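Local coordinates for hypothetical protein Atu0120 (Agrobacterium tumefaciens, PDB 2I6H) that is of unknown function but belongs to the DUF924 family of bacterial proteins and folds as a mainly helical chain without strands, at residues Ser140-Cys152 against Ala166-Phe179. Numbering follows the deposited sequence.
Sequences SHAEDIAAQQRAC and AEEHRDIVERFGRF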
# COMPACT_ATOMS: atom_id res chain seq x y z
N SER A 140 12.95 -1.45 -6.63
CA SER A 140 11.73 -2.10 -7.11
C SER A 140 11.52 -1.87 -8.61
O SER A 140 10.88 -2.68 -9.30
CB SER A 140 10.52 -1.57 -6.33
OG SER A 140 10.48 -2.20 -5.06
N HIS A 141 12.03 -0.76 -9.12
CA HIS A 141 11.81 -0.39 -10.52
C HIS A 141 12.85 -0.94 -11.49
O HIS A 141 12.69 -0.81 -12.69
CB HIS A 141 11.70 1.15 -10.66
CG HIS A 141 10.51 1.73 -9.96
ND1 HIS A 141 10.51 2.99 -9.41
CD2 HIS A 141 9.28 1.21 -9.71
CE1 HIS A 141 9.33 3.22 -8.84
NE2 HIS A 141 8.56 2.16 -9.02
N ALA A 142 13.87 -1.60 -10.96
CA ALA A 142 14.95 -2.15 -11.80
C ALA A 142 14.61 -3.57 -12.29
O ALA A 142 14.11 -4.41 -11.51
CB ALA A 142 16.28 -2.14 -11.03
N GLU A 143 14.92 -3.84 -13.56
CA GLU A 143 14.70 -5.17 -14.12
C GLU A 143 15.94 -6.03 -13.87
O GLU A 143 16.67 -6.35 -14.80
CB GLU A 143 14.36 -5.07 -15.61
CG GLU A 143 13.05 -4.36 -15.84
CD GLU A 143 12.62 -4.31 -17.31
OE1 GLU A 143 13.47 -4.10 -18.23
OE2 GLU A 143 11.40 -4.48 -17.55
N ASP A 144 16.20 -6.35 -12.60
CA ASP A 144 17.29 -7.25 -12.23
C ASP A 144 17.07 -7.76 -10.84
O ASP A 144 16.56 -7.11 -9.95
CB ASP A 144 18.71 -6.67 -12.36
CG ASP A 144 18.99 -5.59 -11.34
OD1 ASP A 144 18.56 -4.45 -11.58
OD2 ASP A 144 19.65 -5.88 -10.31
N ILE A 145 17.37 -9.04 -10.72
CA ILE A 145 17.05 -9.81 -9.54
C ILE A 145 17.74 -9.31 -8.30
O ILE A 145 17.12 -9.24 -7.24
CB ILE A 145 17.31 -11.32 -9.83
CG1 ILE A 145 16.37 -11.74 -10.97
CG2 ILE A 145 17.18 -12.17 -8.59
CD1 ILE A 145 16.86 -12.92 -11.80
N ALA A 146 19.02 -8.92 -8.42
CA ALA A 146 19.76 -8.41 -7.24
C ALA A 146 19.02 -7.19 -6.66
O ALA A 146 18.81 -7.12 -5.45
CB ALA A 146 21.17 -8.00 -7.62
N ALA A 147 18.65 -6.25 -7.54
CA ALA A 147 17.93 -5.05 -7.12
C ALA A 147 16.63 -5.40 -6.43
O ALA A 147 16.28 -4.83 -5.39
CB ALA A 147 17.66 -4.17 -8.32
N GLN A 148 15.90 -6.36 -6.98
CA GLN A 148 14.62 -6.74 -6.38
C GLN A 148 14.77 -7.32 -4.98
O GLN A 148 13.98 -7.03 -4.09
CB GLN A 148 13.90 -7.73 -7.28
CG GLN A 148 13.43 -7.11 -8.62
CD GLN A 148 12.39 -6.01 -8.43
OE1 GLN A 148 11.57 -6.06 -7.52
NE2 GLN A 148 12.42 -5.03 -9.31
N GLN A 149 15.77 -8.19 -4.81
CA GLN A 149 16.01 -8.80 -3.51
C GLN A 149 16.42 -7.73 -2.53
O GLN A 149 15.98 -7.75 -1.37
CB GLN A 149 17.06 -9.90 -3.65
CG GLN A 149 16.50 -10.98 -4.56
CD GLN A 149 17.23 -12.25 -4.40
OE1 GLN A 149 18.32 -12.28 -3.80
NE2 GLN A 149 16.67 -13.33 -4.95
N ARG A 150 17.24 -6.79 -2.99
CA ARG A 150 17.62 -5.65 -2.17
C ARG A 150 16.41 -4.81 -1.75
O ARG A 150 16.29 -4.43 -0.58
CB ARG A 150 18.64 -4.79 -2.88
CG ARG A 150 19.26 -3.76 -1.97
CD ARG A 150 20.31 -2.94 -2.70
NE ARG A 150 21.00 -2.10 -1.73
CZ ARG A 150 21.94 -1.22 -2.05
NH1 ARG A 150 22.29 -1.06 -3.31
NH2 ARG A 150 22.53 -0.51 -1.09
N ALA A 151 15.50 -4.56 -2.70
CA ALA A 151 14.25 -3.84 -2.39
C ALA A 151 13.45 -4.53 -1.29
O ALA A 151 12.97 -3.86 -0.37
CB ALA A 151 13.36 -3.70 -3.65
N CYS A 152 13.30 -5.85 -1.39
CA CYS A 152 12.53 -6.58 -0.37
C CYS A 152 13.21 -6.48 1.02
O CYS A 152 12.53 -6.25 2.04
CB CYS A 152 12.24 -8.02 -0.81
SG CYS A 152 11.15 -8.07 -2.26
N ALA A 166 6.95 -4.27 -2.58
CA ALA A 166 8.30 -4.73 -2.98
C ALA A 166 8.26 -6.20 -3.46
O ALA A 166 8.93 -6.57 -4.44
CB ALA A 166 9.29 -4.57 -1.81
N GLU A 167 7.46 -7.02 -2.79
CA GLU A 167 7.35 -8.43 -3.13
C GLU A 167 6.59 -8.63 -4.44
O GLU A 167 6.96 -9.50 -5.23
CB GLU A 167 6.69 -9.23 -2.00
CG GLU A 167 7.55 -9.36 -0.75
CD GLU A 167 8.83 -10.23 -0.92
OE1 GLU A 167 9.01 -10.91 -1.96
OE2 GLU A 167 9.65 -10.21 0.02
N GLU A 168 5.57 -7.79 -4.67
CA GLU A 168 4.82 -7.79 -5.95
C GLU A 168 5.77 -7.56 -7.13
O GLU A 168 5.69 -8.25 -8.17
CB GLU A 168 3.80 -6.65 -5.95
CG GLU A 168 2.59 -6.86 -5.04
CD GLU A 168 1.64 -7.91 -5.57
OE1 GLU A 168 0.92 -7.64 -6.56
OE2 GLU A 168 1.63 -9.01 -5.00
N HIS A 169 6.66 -6.58 -6.98
CA HIS A 169 7.60 -6.27 -8.05
C HIS A 169 8.59 -7.42 -8.22
O HIS A 169 8.87 -7.80 -9.36
CB HIS A 169 8.35 -4.95 -7.76
CG HIS A 169 7.52 -3.71 -8.00
ND1 HIS A 169 6.54 -3.27 -7.11
CD2 HIS A 169 7.55 -2.80 -9.00
CE1 HIS A 169 6.02 -2.15 -7.57
NE2 HIS A 169 6.61 -1.84 -8.72
N ARG A 170 9.13 -7.94 -7.11
CA ARG A 170 10.15 -9.02 -7.18
C ARG A 170 9.60 -10.25 -7.89
O ARG A 170 10.30 -10.86 -8.69
CB ARG A 170 10.69 -9.38 -5.80
CG ARG A 170 11.71 -10.54 -5.84
CD ARG A 170 12.42 -10.74 -4.51
NE ARG A 170 11.56 -11.31 -3.47
CZ ARG A 170 11.42 -12.62 -3.26
NH1 ARG A 170 12.07 -13.51 -4.03
NH2 ARG A 170 10.64 -13.03 -2.27
N ASP A 171 8.33 -10.56 -7.66
CA ASP A 171 7.74 -11.76 -8.27
C ASP A 171 7.73 -11.68 -9.79
O ASP A 171 8.00 -12.68 -10.44
CB ASP A 171 6.32 -11.97 -7.79
CG ASP A 171 6.26 -12.51 -6.36
OD1 ASP A 171 7.28 -13.06 -5.84
OD2 ASP A 171 5.19 -12.37 -5.75
N ILE A 172 7.39 -10.50 -10.34
CA ILE A 172 7.35 -10.31 -11.79
C ILE A 172 8.75 -10.49 -12.39
O ILE A 172 8.92 -11.21 -13.39
CB ILE A 172 6.74 -8.94 -12.17
CG1 ILE A 172 5.34 -8.77 -11.56
CG2 ILE A 172 6.68 -8.77 -13.68
CD1 ILE A 172 4.87 -7.31 -11.55
N VAL A 173 9.74 -9.84 -11.79
CA VAL A 173 11.10 -9.91 -12.28
C VAL A 173 11.70 -11.32 -12.13
O VAL A 173 12.41 -11.79 -13.03
CB VAL A 173 11.99 -8.82 -11.65
CG1 VAL A 173 13.48 -8.98 -12.03
CG2 VAL A 173 11.51 -7.43 -12.11
N GLU A 174 11.43 -12.00 -11.03
CA GLU A 174 11.99 -13.35 -10.88
C GLU A 174 11.33 -14.31 -11.88
O GLU A 174 11.94 -15.27 -12.33
CB GLU A 174 11.97 -13.81 -9.41
CG GLU A 174 13.06 -13.11 -8.57
CD GLU A 174 13.10 -13.56 -7.12
OE1 GLU A 174 12.04 -13.95 -6.59
OE2 GLU A 174 14.17 -13.51 -6.48
N ARG A 175 10.10 -13.99 -12.31
CA ARG A 175 9.37 -14.82 -13.25
C ARG A 175 9.76 -14.55 -14.71
O ARG A 175 9.95 -15.49 -15.48
CB ARG A 175 7.87 -14.64 -13.03
CG ARG A 175 6.99 -15.37 -14.01
CD ARG A 175 5.59 -15.56 -13.41
NE ARG A 175 4.68 -16.09 -14.42
CZ ARG A 175 3.37 -15.81 -14.49
NH1 ARG A 175 2.80 -14.97 -13.61
NH2 ARG A 175 2.65 -16.36 -15.46
N PHE A 176 9.94 -13.29 -15.07
CA PHE A 176 10.16 -12.91 -16.47
C PHE A 176 11.53 -12.32 -16.78
O PHE A 176 11.90 -12.16 -17.97
CB PHE A 176 9.07 -11.93 -16.92
CG PHE A 176 7.70 -12.50 -16.85
CD1 PHE A 176 7.36 -13.63 -17.63
CD2 PHE A 176 6.73 -11.95 -15.99
CE1 PHE A 176 6.08 -14.19 -17.56
CE2 PHE A 176 5.44 -12.51 -15.93
CZ PHE A 176 5.11 -13.63 -16.72
N GLY A 177 12.25 -11.93 -15.73
CA GLY A 177 13.49 -11.16 -15.88
C GLY A 177 13.30 -9.66 -16.23
O GLY A 177 14.27 -8.92 -16.36
N ARG A 178 12.05 -9.23 -16.28
CA ARG A 178 11.69 -7.86 -16.67
C ARG A 178 10.19 -7.63 -16.42
O ARG A 178 9.46 -8.57 -16.07
CB ARG A 178 12.01 -7.66 -18.17
CG ARG A 178 11.17 -8.55 -19.09
CD ARG A 178 11.70 -8.53 -20.54
NE ARG A 178 10.83 -9.27 -21.46
CZ ARG A 178 11.05 -9.35 -22.78
NH1 ARG A 178 12.12 -8.77 -23.32
NH2 ARG A 178 10.20 -9.99 -23.55
N PHE A 179 9.74 -6.39 -16.64
CA PHE A 179 8.33 -6.05 -16.49
C PHE A 179 7.69 -6.09 -17.86
O PHE A 179 7.94 -5.20 -18.69
CB PHE A 179 8.18 -4.65 -15.88
CG PHE A 179 8.64 -4.60 -14.46
CD1 PHE A 179 7.86 -5.17 -13.44
CD2 PHE A 179 9.83 -3.97 -14.13
CE1 PHE A 179 8.32 -5.12 -12.09
CE2 PHE A 179 10.29 -3.90 -12.81
CZ PHE A 179 9.54 -4.47 -11.79
O HOH W 1 10.78 -4.86 -5.23
O HOH W 2 16.70 -9.56 -15.79
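Gln148 lies against Val173 and Arg170 at the centre of an antiparallel helix hairpin. Its arms are helices 145-155 and 160-176. The axes of 145-152 and 166-176 run at 160° to each other and approach to 8.9 Å. The Gln148 chain bends at its second torsion (chi2 -64°), which turns the amide back toward the end of helix 137-140 and the turn after it. There NE2 donates to two carbonyls, Ser140 O and Ala142 O, at 2.8 Å each and in the amide plane. Two bonds thus fix the rotation of this buried amide. Its OE1 takes a bond from a water that also donates to Ala166 O and accepts from Ser140 OG, so one water joins both segments. Gln148 CG packs on Val173 CB at 3.8 Å, the two side chains crossing at about a right angle. The CG2 branch of Val173 sits over one face of the Phe179 ring, while Ser140 O meets the edge of that ring near its plane. Ser140 CB covers a face of the His169 imidazole in a CH-pi contact.

At the loop end, Glu143 reaches past Arg178 in an extended chain, and its OE2 receives Phe179 N at 2.7 Å from above the carboxylate plane. Its OE1 is salt-bridged to Arg188. In the conformer described, Asp144 at the N-cap accepts from Ala147 N through OD2.

Along the outer side, Arg170 holds Glu167 OE1 side-on with NE and NH2. In the conformer of Glu174 described, Arg170 also pairs with it through NH1, and Gln149 extends across to the same network: its NE2 donates to Glu174 OE2 at 2.9 Å, nearly along the C-O axis of that oxygen. Cys152 SG lies at the edge of the Arg170 guanidinium, 3.5 Å from Arg170 NE.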